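Local coordinates for protelomerase (Agrobacterium tumefaciens, PDB 4F41), which probably cuts and rejoins DNA at replicated telomere junctions to make covalently closed hairpin ends, as telomere resolvases do, at residues T9-K14 and R76-E81; P140-I145 and R242-N247; G149-A154 and I200-R205; I178-Q183 and I196-P201. The protein carries 1 engineered substitution. All coordinates share one frame; numbering follows the deposited sequence.

Contact 1 lies at the surface and joins two helices of the N-terminal region about 31 Å or more, centre to centre, from the other three, which all fall in the telomere resolvase catalytic domain. Contacts 2 and 3, both buried, use helix 140-151: its first half packs on helix 238-248 through apolar tips, its C-terminal end bonds the loop that follows strand 198-201, and Arg153, just past the helix, lies against Ile200 of the strand. Contact 4, partly buried, pairs that strand with 177-180, sharing Ile200 and Pro201 with contact 3. The chemistry follows the location: a carboxylate clasp in contact 1, methyl packing in contact 2, mixed layers in contact 3, a sheet ladder with aromatics in contact 4.

Contact 1: T9-K14 and R76-E81; sequences TSIVEK and RNAIRE. With nucleotides of chain B.
Glu81 and Ala78 are the residues of 76-81 that meet 9-14, where Ser10, Ile11 and Thr9 receive them; the short axes approach to 10.0 Å. Taken from its start, helix 76-81 first turns to the DNA. Arg76, bent at its third torsion, brings NE to OP1 of DT20 of chain B at 2.9 Å, the oxygen lying at the edge of the guanidinium and in its plane, while NH1 is tied to the carbonyls of Leu90 and Ala93. Asn77 reaches the next phosphate, ND2 to OP2 of DA21 of chain B at 2.9 Å. One residue on, the CB of Ala78 touches Ile11 CD1 at 4.2 Å, a light apolar contact. Ile79 lies against helix 28-40, on Phe36 and Ile37. Glu81 closes the walk. Its chain runs fully extended, CG anti to the backbone N (chi1 -177°), and this carries the carboxylate across to the first turn of helix 9-14. Both oxygens are used on their syn sides: OE1 takes the amide of Ser10 at 3.0 Å in a nearly straight bond (168° at the hydrogen), the amide N lying 30° out of the carboxylate plane, and OE2 accepts from Ser10 OG at 2.9 Å. Two bonds to one residue, one at each oxygen, hold the carboxylate in its rotation, and its charge probably suits the positive end of the helix dipole. The arrangement is that of a helix pair joined by an acidic side chain at a helix N-terminus, with one partner also clasping successive phosphates along a DNA strand.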
# COMPACT_ATOMS: atom_id res chain seq x y z
N THR A 9 -19.53 -0.61 14.34
CA THR A 9 -20.43 -1.16 13.32
C THR A 9 -19.75 -2.12 12.35
O THR A 9 -20.23 -3.23 12.13
CB THR A 9 -21.12 -0.03 12.53
OG1 THR A 9 -21.79 0.86 13.43
CG2 THR A 9 -22.13 -0.61 11.55
N SER A 10 -18.64 -1.68 11.76
CA SER A 10 -17.95 -2.47 10.74
C SER A 10 -17.52 -3.85 11.24
O SER A 10 -17.66 -4.85 10.53
CB SER A 10 -16.73 -1.70 10.22
OG SER A 10 -15.82 -1.40 11.26
N ILE A 11 -17.01 -3.90 12.46
CA ILE A 11 -16.56 -5.16 13.06
C ILE A 11 -17.73 -6.14 13.21
O ILE A 11 -17.63 -7.30 12.81
CB ILE A 11 -15.87 -4.94 14.43
CG1 ILE A 11 -14.41 -4.53 14.24
CG2 ILE A 11 -15.93 -6.21 15.27
CD1 ILE A 11 -14.22 -3.10 13.78
N VAL A 12 -18.83 -5.66 13.78
CA VAL A 12 -20.01 -6.48 13.97
C VAL A 12 -20.59 -6.93 12.63
O VAL A 12 -21.12 -8.04 12.51
CB VAL A 12 -21.09 -5.73 14.79
CG1 VAL A 12 -22.27 -6.65 15.08
CG2 VAL A 12 -20.50 -5.20 16.08
N GLU A 13 -20.48 -6.08 11.62
CA GLU A 13 -20.92 -6.42 10.28
C GLU A 13 -20.06 -7.54 9.69
O GLU A 13 -20.57 -8.45 9.04
CB GLU A 13 -20.89 -5.20 9.36
CG GLU A 13 -21.99 -4.19 9.63
CD GLU A 13 -21.93 -3.00 8.69
OE1 GLU A 13 -22.87 -2.17 8.72
OE2 GLU A 13 -20.95 -2.89 7.92
N LYS A 14 -18.76 -7.47 9.94
CA LYS A 14 -17.84 -8.51 9.48
C LYS A 14 -18.05 -9.81 10.27
O LYS A 14 -17.70 -10.89 9.80
CB LYS A 14 -16.39 -8.05 9.58
CG LYS A 14 -16.05 -6.90 8.65
CD LYS A 14 -14.59 -6.48 8.79
CE LYS A 14 -14.26 -5.34 7.84
NZ LYS A 14 -12.85 -4.89 8.00
N ARG A 76 -7.85 0.36 18.31
CA ARG A 76 -7.96 1.81 18.40
C ARG A 76 -8.96 2.37 17.39
O ARG A 76 -9.75 3.26 17.71
CB ARG A 76 -6.59 2.47 18.23
CG ARG A 76 -5.62 2.14 19.35
CD ARG A 76 -4.27 2.80 19.13
NE ARG A 76 -4.38 4.26 19.02
CZ ARG A 76 -4.40 5.08 20.06
NH1 ARG A 76 -4.31 4.60 21.29
NH2 ARG A 76 -4.51 6.39 19.86
N ASN A 77 -8.91 1.85 16.16
CA ASN A 77 -9.87 2.27 15.14
C ASN A 77 -11.30 1.89 15.51
O ASN A 77 -12.25 2.62 15.21
CB ASN A 77 -9.49 1.71 13.77
CG ASN A 77 -8.27 2.38 13.18
OD1 ASN A 77 -8.02 3.56 13.43
ND2 ASN A 77 -7.50 1.64 12.40
N ALA A 78 -11.45 0.74 16.17
CA ALA A 78 -12.76 0.30 16.64
C ALA A 78 -13.29 1.23 17.73
O ALA A 78 -14.46 1.60 17.73
CB ALA A 78 -12.69 -1.12 17.14
N ILE A 79 -12.41 1.59 18.67
CA ILE A 79 -12.77 2.51 19.75
C ILE A 79 -13.16 3.87 19.19
O ILE A 79 -14.13 4.48 19.64
CB ILE A 79 -11.61 2.68 20.75
CG1 ILE A 79 -11.26 1.34 21.40
CG2 ILE A 79 -11.97 3.70 21.82
CD1 ILE A 79 -10.04 1.40 22.29
N ARG A 80 -12.41 4.33 18.19
CA ARG A 80 -12.73 5.59 17.52
C ARG A 80 -14.06 5.51 16.80
O ARG A 80 -14.82 6.49 16.77
CB ARG A 80 -11.62 5.98 16.54
CG ARG A 80 -10.48 6.75 17.17
CD ARG A 80 -9.59 7.37 16.11
NE ARG A 80 -8.66 8.35 16.67
CZ ARG A 80 -7.42 8.06 17.07
NH1 ARG A 80 -6.65 9.02 17.57
NH2 ARG A 80 -6.96 6.82 16.97
N GLU A 81 -14.35 4.36 16.21
CA GLU A 81 -15.60 4.17 15.48
C GLU A 81 -16.80 4.16 16.42
O GLU A 81 -17.85 4.72 16.11
CB GLU A 81 -15.56 2.88 14.66
CG GLU A 81 -16.80 2.64 13.81
CD GLU A 81 -16.76 1.32 13.08
OE1 GLU A 81 -17.59 1.12 12.16
OE2 GLU A 81 -15.90 0.47 13.41
P DT B 20 -2.97 3.56 15.60
OP1 DT B 20 -4.33 3.83 16.11
OP2 DT B 20 -2.37 2.21 15.74
O5' DT B 20 -2.95 3.97 14.05
C5' DT B 20 -3.40 5.25 13.66
C4' DT B 20 -3.35 5.39 12.15
O4' DT B 20 -1.98 5.20 11.70
C3' DT B 20 -4.20 4.39 11.39
O3' DT B 20 -4.86 5.03 10.30
C2' DT B 20 -3.20 3.36 10.89
C1' DT B 20 -1.95 4.21 10.69
N1 DT B 20 -0.70 3.43 10.84
C2 DT B 20 0.23 3.43 9.83
O2 DT B 20 0.08 4.05 8.78
N3 DT B 20 1.34 2.68 10.08
C4 DT B 20 1.62 1.94 11.21
O4 DT B 20 2.66 1.29 11.34
C5 DT B 20 0.61 1.99 12.23
C7 DT B 20 0.78 1.23 13.52
C6 DT B 20 -0.49 2.72 12.00
P DA B 21 -5.98 4.25 9.45
OP1 DA B 21 -7.05 5.21 9.12
OP2 DA B 21 -6.30 2.99 10.17
O5' DA B 21 -5.21 3.86 8.10
C5' DA B 21 -4.79 4.88 7.20
C4' DA B 21 -3.97 4.30 6.06
O4' DA B 21 -2.82 3.60 6.61
C3' DA B 21 -4.67 3.28 5.18
O3' DA B 21 -4.15 3.37 3.86
C2' DA B 21 -4.28 1.96 5.81
C1' DA B 21 -2.82 2.27 6.15
N9 DA B 21 -2.23 1.42 7.17
C8 DA B 21 -2.77 1.02 8.36
N7 DA B 21 -1.97 0.25 9.07
C5 DA B 21 -0.84 0.14 8.28
C6 DA B 21 0.39 -0.54 8.44
N6 DA B 21 0.72 -1.29 9.51
N1 DA B 21 1.29 -0.43 7.45
C2 DA B 21 1.00 0.31 6.37
N3 DA B 21 -0.11 0.99 6.10
C4 DA B 21 -0.99 0.86 7.11

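Contact 2: P140-I145 and R242-N247; sequences PLMIGI and RDTVFN. With nucleotides of chain B.
Thr244 is the side chain of helix 242-247 that enters the face of helix 140-145, and it meets three residues there. Its CB stands 3.9 Å from Leu141 CD2. From CB the branches divide. OG1, placed beside its own backbone N (chi1 -53°), turns back to bond the carbonyl of Leu240 one turn earlier, which satisfies the hydroxyl inside a largely apolar interface; Leu141 CD2 comes to OG1 tip to tip at 3.2 Å. CG2, the other branch, anti to the backbone N, enters the notch between Met142 CE and Ile145 CD1, each 3.7 Å from it. Met142 gets there because its chain bends at the second torsion, and the same Ile145 CD1 then touches Val245 CG2 at 3.9 Å, extending the methyl layer by one residue. Away from this interface, Arg242 NE donates to OP2 of DT25 of chain B at 3.0 Å, with Phe246 CE2 over one face of the guanidinium. The short axes lie 11.1 Å apart and cross at -65°. This is helix-helix packing within the catalytic domain, in which helix 238-248 lies between helix 140-151 and a DNA phosphate.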
# COMPACT_ATOMS: atom_id res chain seq x y z
N PRO A 140 -9.37 -7.84 -16.53
CA PRO A 140 -9.20 -6.67 -15.67
C PRO A 140 -8.02 -6.79 -14.70
O PRO A 140 -7.34 -5.80 -14.43
CB PRO A 140 -10.51 -6.63 -14.89
CG PRO A 140 -11.50 -7.24 -15.81
CD PRO A 140 -10.76 -8.34 -16.52
N LEU A 141 -7.80 -8.00 -14.20
CA LEU A 141 -6.68 -8.27 -13.31
C LEU A 141 -5.35 -7.96 -14.00
O LEU A 141 -4.50 -7.25 -13.46
CB LEU A 141 -6.70 -9.73 -12.85
CG LEU A 141 -5.65 -10.16 -11.83
CD1 LEU A 141 -5.85 -9.43 -10.52
CD2 LEU A 141 -5.69 -11.66 -11.63
N MET A 142 -5.20 -8.50 -15.21
CA MET A 142 -4.00 -8.30 -16.01
C MET A 142 -3.78 -6.82 -16.32
O MET A 142 -2.67 -6.31 -16.16
CB MET A 142 -4.07 -9.10 -17.30
CG MET A 142 -4.08 -10.61 -17.11
SD MET A 142 -2.60 -11.22 -16.28
CE MET A 142 -2.83 -12.99 -16.42
N ILE A 143 -4.84 -6.14 -16.75
CA ILE A 143 -4.77 -4.71 -17.05
C ILE A 143 -4.34 -3.94 -15.81
O ILE A 143 -3.58 -2.97 -15.90
CB ILE A 143 -6.12 -4.17 -17.54
CG1 ILE A 143 -6.70 -5.06 -18.64
CG2 ILE A 143 -5.97 -2.74 -18.03
CD1 ILE A 143 -8.06 -4.62 -19.13
N GLY A 144 -4.83 -4.37 -14.65
CA GLY A 144 -4.46 -3.76 -13.39
C GLY A 144 -2.98 -3.93 -13.09
O GLY A 144 -2.31 -2.96 -12.73
N ILE A 145 -2.48 -5.15 -13.23
CA ILE A 145 -1.06 -5.43 -13.02
C ILE A 145 -0.20 -4.58 -13.95
O ILE A 145 0.79 -3.97 -13.52
CB ILE A 145 -0.74 -6.92 -13.27
CG1 ILE A 145 -1.56 -7.81 -12.32
CG2 ILE A 145 0.74 -7.18 -13.10
CD1 ILE A 145 -1.32 -9.29 -12.52
N ARG A 242 -1.73 -12.11 -6.05
CA ARG A 242 -0.46 -12.65 -5.58
C ARG A 242 -0.03 -13.85 -6.43
O ARG A 242 1.13 -13.94 -6.83
CB ARG A 242 -0.58 -13.05 -4.11
CG ARG A 242 0.62 -13.78 -3.54
CD ARG A 242 0.47 -13.94 -2.04
NE ARG A 242 1.48 -14.82 -1.46
CZ ARG A 242 1.28 -16.11 -1.19
NH1 ARG A 242 0.10 -16.66 -1.44
NH2 ARG A 242 2.26 -16.84 -0.66
N ASP A 243 -0.97 -14.75 -6.70
CA ASP A 243 -0.68 -15.94 -7.50
C ASP A 243 -0.38 -15.56 -8.95
O ASP A 243 0.58 -16.05 -9.55
CB ASP A 243 -1.86 -16.91 -7.44
CG ASP A 243 -1.45 -18.34 -7.70
OD1 ASP A 243 -0.39 -18.76 -7.20
OD2 ASP A 243 -2.19 -19.06 -8.42
N THR A 244 -1.21 -14.67 -9.50
CA THR A 244 -1.06 -14.23 -10.88
C THR A 244 0.28 -13.53 -11.09
O THR A 244 0.95 -13.75 -12.10
CB THR A 244 -2.20 -13.28 -11.28
OG1 THR A 244 -3.46 -13.90 -11.01
CG2 THR A 244 -2.12 -12.94 -12.77
N VAL A 245 0.67 -12.69 -10.14
CA VAL A 245 1.95 -12.00 -10.20
C VAL A 245 3.11 -13.00 -10.03
O VAL A 245 4.13 -12.90 -10.71
CB VAL A 245 2.04 -10.87 -9.15
CG1 VAL A 245 3.48 -10.43 -8.93
CG2 VAL A 245 1.18 -9.69 -9.59
N PHE A 246 2.92 -13.95 -9.12
CA PHE A 246 3.87 -15.05 -8.93
C PHE A 246 4.16 -15.76 -10.25
O PHE A 246 5.32 -15.99 -10.60
CB PHE A 246 3.32 -16.06 -7.92
CG PHE A 246 3.69 -15.78 -6.50
CD1 PHE A 246 4.78 -14.97 -6.20
CD2 PHE A 246 2.96 -16.33 -5.45
CE1 PHE A 246 5.13 -14.71 -4.89
CE2 PHE A 246 3.31 -16.08 -4.14
CZ PHE A 246 4.40 -15.27 -3.86
N ASN A 247 3.11 -16.09 -10.99
CA ASN A 247 3.25 -16.83 -12.23
C ASN A 247 3.76 -15.98 -13.40
O ASN A 247 4.54 -16.46 -14.23
CB ASN A 247 1.93 -17.50 -12.61
CG ASN A 247 1.44 -18.48 -11.55
OD1 ASN A 247 2.24 -19.07 -10.83
ND2 ASN A 247 0.13 -18.64 -11.45
P DT B 25 4.64 -12.77 0.16
OP1 DT B 25 6.05 -13.16 -0.03
OP2 DT B 25 3.69 -12.89 -0.96
O5' DT B 25 4.05 -13.59 1.40
C5' DT B 25 4.75 -13.55 2.64
C4' DT B 25 4.09 -14.44 3.69
O4' DT B 25 2.78 -13.91 4.04
C3' DT B 25 3.86 -15.89 3.27
O3' DT B 25 4.25 -16.73 4.34
C2' DT B 25 2.35 -15.94 3.02
C1' DT B 25 1.88 -14.99 4.11
N1 DT B 25 0.49 -14.48 3.93
C2 DT B 25 -0.44 -14.77 4.89
O2 DT B 25 -0.20 -15.43 5.88
N3 DT B 25 -1.69 -14.26 4.65
C4 DT B 25 -2.09 -13.50 3.57
O4 DT B 25 -3.24 -13.09 3.45
C5 DT B 25 -1.06 -13.23 2.59
C7 DT B 25 -1.37 -12.41 1.37
C6 DT B 25 0.17 -13.72 2.82

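Contact 3: G149-A154 and I200-R205; sequences GMTGRA and IPVLTR. Engineered in segment 149-154: Ala154 (natural residue Arg).
Met150 O is approached by two groups of the 200-205 segment. The amide of Leu203 bonds it at 3.2 Å, in the carbonyl plane and on a lone pair, though bent at the hydrogen (144°), and the CA of Val202 adds a CH...O contact at 3.4 Å. Here helix 140-151 ends: Gly152 leaves helical angles with a positive phi. The Met150 side chain, bent at its second and third torsions, curls its sulfur onto the opposing chain, SD lying 3.5 Å from Leu203 CB and 3.6 Å from Thr204 CB. Beyond the glycine, Arg153 folds back on its own segment. NE gives Thr151 O a 2.9 Å bond from above the carbonyl plane, and NH1 adds a weak one; NH1 also bonds the carbonyl of Ile290. Ile200 CG2 lies over one face of the guanidinium, offset toward the rim, with Ile200 CD1 3.4 Å from NE. Phe180 is a cation-pi partner of the same group. Position 154, an engineered alanine, follows, packed on a DNA phosphate. Backbone carbonyls thus fix the guanidinium's rotation while Ile200 covers one face, a combination consistent with a well-positioned Arg153 next to the DNA backbone.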
# COMPACT_ATOMS: atom_id res chain seq x y z
N GLY A 149 2.57 -1.68 -13.25
CA GLY A 149 3.88 -1.67 -13.88
C GLY A 149 4.23 -0.39 -14.63
O GLY A 149 5.36 0.10 -14.55
N MET A 150 3.26 0.16 -15.36
CA MET A 150 3.50 1.35 -16.18
C MET A 150 3.37 2.67 -15.42
O MET A 150 4.06 3.64 -15.75
CB MET A 150 2.58 1.37 -17.40
CG MET A 150 2.98 0.45 -18.55
SD MET A 150 4.66 0.69 -19.15
CE MET A 150 5.50 -0.72 -18.42
N THR A 151 2.49 2.71 -14.43
CA THR A 151 2.23 3.96 -13.72
C THR A 151 2.86 4.01 -12.33
O THR A 151 3.02 5.08 -11.75
CB THR A 151 0.72 4.24 -13.60
OG1 THR A 151 0.08 3.15 -12.92
CG2 THR A 151 0.10 4.40 -14.98
N GLY A 152 3.22 2.84 -11.81
CA GLY A 152 3.87 2.76 -10.51
C GLY A 152 2.93 3.08 -9.36
O GLY A 152 3.38 3.45 -8.27
N ARG A 153 1.63 2.94 -9.59
CA ARG A 153 0.65 3.14 -8.54
C ARG A 153 0.44 1.85 -7.74
O ARG A 153 0.61 0.75 -8.27
CB ARG A 153 -0.68 3.62 -9.11
CG ARG A 153 -0.59 4.94 -9.87
CD ARG A 153 0.16 5.99 -9.08
NE ARG A 153 1.42 6.34 -9.72
CZ ARG A 153 2.34 7.14 -9.18
NH1 ARG A 153 3.46 7.41 -9.84
NH2 ARG A 153 2.14 7.67 -7.98
N ALA A 154 0.08 2.01 -6.47
CA ALA A 154 -0.22 0.87 -5.61
C ALA A 154 -1.42 0.10 -6.15
O ALA A 154 -2.30 0.69 -6.78
CB ALA A 154 -0.47 1.34 -4.19
N ILE A 200 2.53 12.42 -13.13
CA ILE A 200 3.45 11.30 -12.98
C ILE A 200 3.95 10.80 -14.33
O ILE A 200 3.23 10.89 -15.33
CB ILE A 200 2.78 10.12 -12.23
CG1 ILE A 200 1.56 9.62 -13.00
CG2 ILE A 200 2.38 10.54 -10.82
CD1 ILE A 200 0.94 8.36 -12.42
N PRO A 201 5.18 10.28 -14.36
CA PRO A 201 5.73 9.71 -15.59
C PRO A 201 5.24 8.29 -15.82
O PRO A 201 4.97 7.56 -14.86
CB PRO A 201 7.24 9.70 -15.32
CG PRO A 201 7.34 9.55 -13.85
CD PRO A 201 6.18 10.32 -13.28
N VAL A 202 5.11 7.90 -17.08
CA VAL A 202 4.73 6.54 -17.44
C VAL A 202 5.84 5.90 -18.27
O VAL A 202 6.64 6.59 -18.89
CB VAL A 202 3.40 6.50 -18.21
CG1 VAL A 202 2.23 6.68 -17.25
CG2 VAL A 202 3.39 7.57 -19.29
N LEU A 203 5.88 4.57 -18.27
CA LEU A 203 6.98 3.85 -18.92
C LEU A 203 6.63 3.41 -20.34
O LEU A 203 7.43 2.78 -21.03
CB LEU A 203 7.41 2.65 -18.06
CG LEU A 203 7.68 3.01 -16.60
CD1 LEU A 203 8.21 1.82 -15.83
CD2 LEU A 203 8.64 4.20 -16.51
N THR A 204 5.42 3.75 -20.77
CA THR A 204 5.01 3.57 -22.16
C THR A 204 4.27 4.83 -22.59
O THR A 204 4.12 5.76 -21.80
CB THR A 204 4.10 2.34 -22.34
OG1 THR A 204 3.91 2.08 -23.73
CG2 THR A 204 2.75 2.59 -21.68
N ARG A 205 3.82 4.87 -23.84
CA ARG A 205 3.09 6.03 -24.33
C ARG A 205 1.79 6.21 -23.54
O ARG A 205 1.16 5.23 -23.15
CB ARG A 205 2.83 5.93 -25.83
CG ARG A 205 1.84 4.86 -26.23
CD ARG A 205 1.74 4.72 -27.75
NE ARG A 205 2.55 3.62 -28.26
CZ ARG A 205 2.66 3.31 -29.54
NH1 ARG A 205 2.01 4.01 -30.46
NH2 ARG A 205 3.42 2.28 -29.91

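Contact 4: I178-Q183 and I196-P201; sequences ILFNGQ and ITYEIP
Tyr198 OH and Gln183 OE1 make the shortest side-chain bond between the two segments, 2.7 Å, the hydroxyl donating from above the amide's carbonyl plane (47° out of it) and not along a lone pair. The hydroxyl also lies at the edge of the Phe180 ring, 3.4 Å from CD2. The two rings point the same way from neighbouring strands with their centroids 5.6 Å apart and planes at 86°, an oblique pairing. Tyr198 reaches this place because its CG sits between the backbone N and the carbonyl carbon (chi1 65°). On the same side of the sheet, Ile200 CD1 fills in against Phe180 CB at 3.6 Å, and CG1 of Ile200 meets CG1 of Ile178. The opposite side carries Leu179, whose CD2 packs on Glu199 CB while its CB touches Thr197 CG2 at 3.8 Å; past it, Thr197 OG1 gives Asn181 OD1 a weak bond. Between the two layers the antiparallel backbone sets the spacing. Ile178 and Ile200 form a hydrogen-bonded pair, 2.9 Å each way between their N and O atoms, and Phe180 with Tyr198 forms the next, whose Phe180 N to Tyr198 O bond is also 2.9 Å. Further out, Gln183 NE2 is held by the carbonyl of Leu291, which steadies the amide that receives the tyrosine; Lys193 makes a cation-pi contact with Tyr198, and Glu199 OE2 bonds Ser177 OG. The chemistry implies that the backbone ladder aligns the strands, while the buried phenol, bonded to a glutamine that is itself held by Leu291, adds a side-chain link between the segments.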
# COMPACT_ATOMS: atom_id res chain seq x y z
N ILE A 178 1.24 11.32 -17.40
CA ILE A 178 -0.20 11.49 -17.24
C ILE A 178 -0.49 12.16 -15.90
O ILE A 178 0.43 12.39 -15.11
CB ILE A 178 -0.94 10.13 -17.28
CG1 ILE A 178 -0.55 9.27 -16.08
CG2 ILE A 178 -0.65 9.40 -18.58
CD1 ILE A 178 -1.23 7.92 -16.05
N LEU A 179 -1.75 12.48 -15.66
CA LEU A 179 -2.15 13.05 -14.37
C LEU A 179 -2.77 11.98 -13.49
O LEU A 179 -3.52 11.13 -13.97
CB LEU A 179 -3.12 14.22 -14.58
CG LEU A 179 -2.60 15.40 -15.39
CD1 LEU A 179 -3.62 16.53 -15.40
CD2 LEU A 179 -1.26 15.88 -14.85
N PHE A 180 -2.46 12.03 -12.20
CA PHE A 180 -2.94 11.02 -11.26
C PHE A 180 -3.66 11.63 -10.06
O PHE A 180 -3.21 12.63 -9.50
CB PHE A 180 -1.79 10.13 -10.79
CG PHE A 180 -2.12 9.29 -9.58
CD1 PHE A 180 -2.99 8.22 -9.69
CD2 PHE A 180 -1.56 9.58 -8.35
CE1 PHE A 180 -3.30 7.45 -8.59
CE2 PHE A 180 -1.87 8.81 -7.24
CZ PHE A 180 -2.74 7.74 -7.36
N ASN A 181 -4.77 11.03 -9.68
CA ASN A 181 -5.51 11.44 -8.50
C ASN A 181 -6.10 10.23 -7.78
O ASN A 181 -6.73 9.37 -8.39
CB ASN A 181 -6.62 12.43 -8.86
CG ASN A 181 -7.36 12.94 -7.64
OD1 ASN A 181 -6.93 13.88 -6.98
ND2 ASN A 181 -8.49 12.31 -7.33
N GLY A 182 -5.88 10.16 -6.47
CA GLY A 182 -6.34 9.03 -5.68
C GLY A 182 -5.20 8.42 -4.89
O GLY A 182 -5.09 7.20 -4.78
N GLN A 183 -4.34 9.28 -4.35
CA GLN A 183 -3.20 8.84 -3.55
C GLN A 183 -3.69 8.17 -2.27
O GLN A 183 -4.60 8.67 -1.61
CB GLN A 183 -2.30 10.03 -3.22
CG GLN A 183 -1.02 9.66 -2.48
CD GLN A 183 0.04 9.06 -3.38
OE1 GLN A 183 -0.14 8.97 -4.59
NE2 GLN A 183 1.16 8.66 -2.79
N ILE A 196 -5.23 15.51 -4.42
CA ILE A 196 -4.39 16.35 -5.26
C ILE A 196 -4.05 15.64 -6.57
O ILE A 196 -3.54 14.52 -6.56
CB ILE A 196 -3.09 16.74 -4.55
CG1 ILE A 196 -3.39 17.43 -3.22
CG2 ILE A 196 -2.24 17.64 -5.44
CD1 ILE A 196 -4.14 18.73 -3.36
N THR A 197 -4.33 16.30 -7.69
CA THR A 197 -3.99 15.77 -9.00
C THR A 197 -2.60 16.24 -9.42
O THR A 197 -2.41 17.40 -9.77
CB THR A 197 -5.02 16.19 -10.06
OG1 THR A 197 -6.31 15.70 -9.70
CG2 THR A 197 -4.63 15.63 -11.43
N TYR A 198 -1.64 15.33 -9.38
CA TYR A 198 -0.26 15.66 -9.74
C TYR A 198 0.23 14.81 -10.92
O TYR A 198 -0.28 13.72 -11.17
CB TYR A 198 0.67 15.53 -8.54
CG TYR A 198 0.83 14.13 -7.99
CD1 TYR A 198 1.98 13.39 -8.24
CD2 TYR A 198 -0.17 13.54 -7.23
CE1 TYR A 198 2.13 12.11 -7.74
CE2 TYR A 198 -0.03 12.26 -6.73
CZ TYR A 198 1.12 11.55 -6.99
OH TYR A 198 1.26 10.27 -6.50
N GLU A 199 1.23 15.33 -11.63
CA GLU A 199 1.72 14.69 -12.84
C GLU A 199 2.74 13.60 -12.54
O GLU A 199 3.70 13.81 -11.80
CB GLU A 199 2.33 15.74 -13.77
CG GLU A 199 2.62 15.24 -15.18
CD GLU A 199 3.14 16.35 -16.08
OE1 GLU A 199 3.64 17.36 -15.56
OE2 GLU A 199 3.04 16.20 -17.32
N ILE A 200 2.53 12.42 -13.13
CA ILE A 200 3.45 11.30 -12.98
C ILE A 200 3.95 10.80 -14.33
O ILE A 200 3.23 10.89 -15.33
CB ILE A 200 2.78 10.12 -12.23
CG1 ILE A 200 1.56 9.62 -13.00
CG2 ILE A 200 2.38 10.54 -10.82
CD1 ILE A 200 0.94 8.36 -12.42
N PRO A 201 5.18 10.28 -14.36
CA PRO A 201 5.73 9.71 -15.59
C PRO A 201 5.24 8.29 -15.82
O PRO A 201 4.97 7.56 -14.86
CB PRO A 201 7.24 9.70 -15.32
CG PRO A 201 7.34 9.55 -13.85
CD PRO A 201 6.18 10.32 -13.28
O HOH W 1 -4.40 11.71 -5.21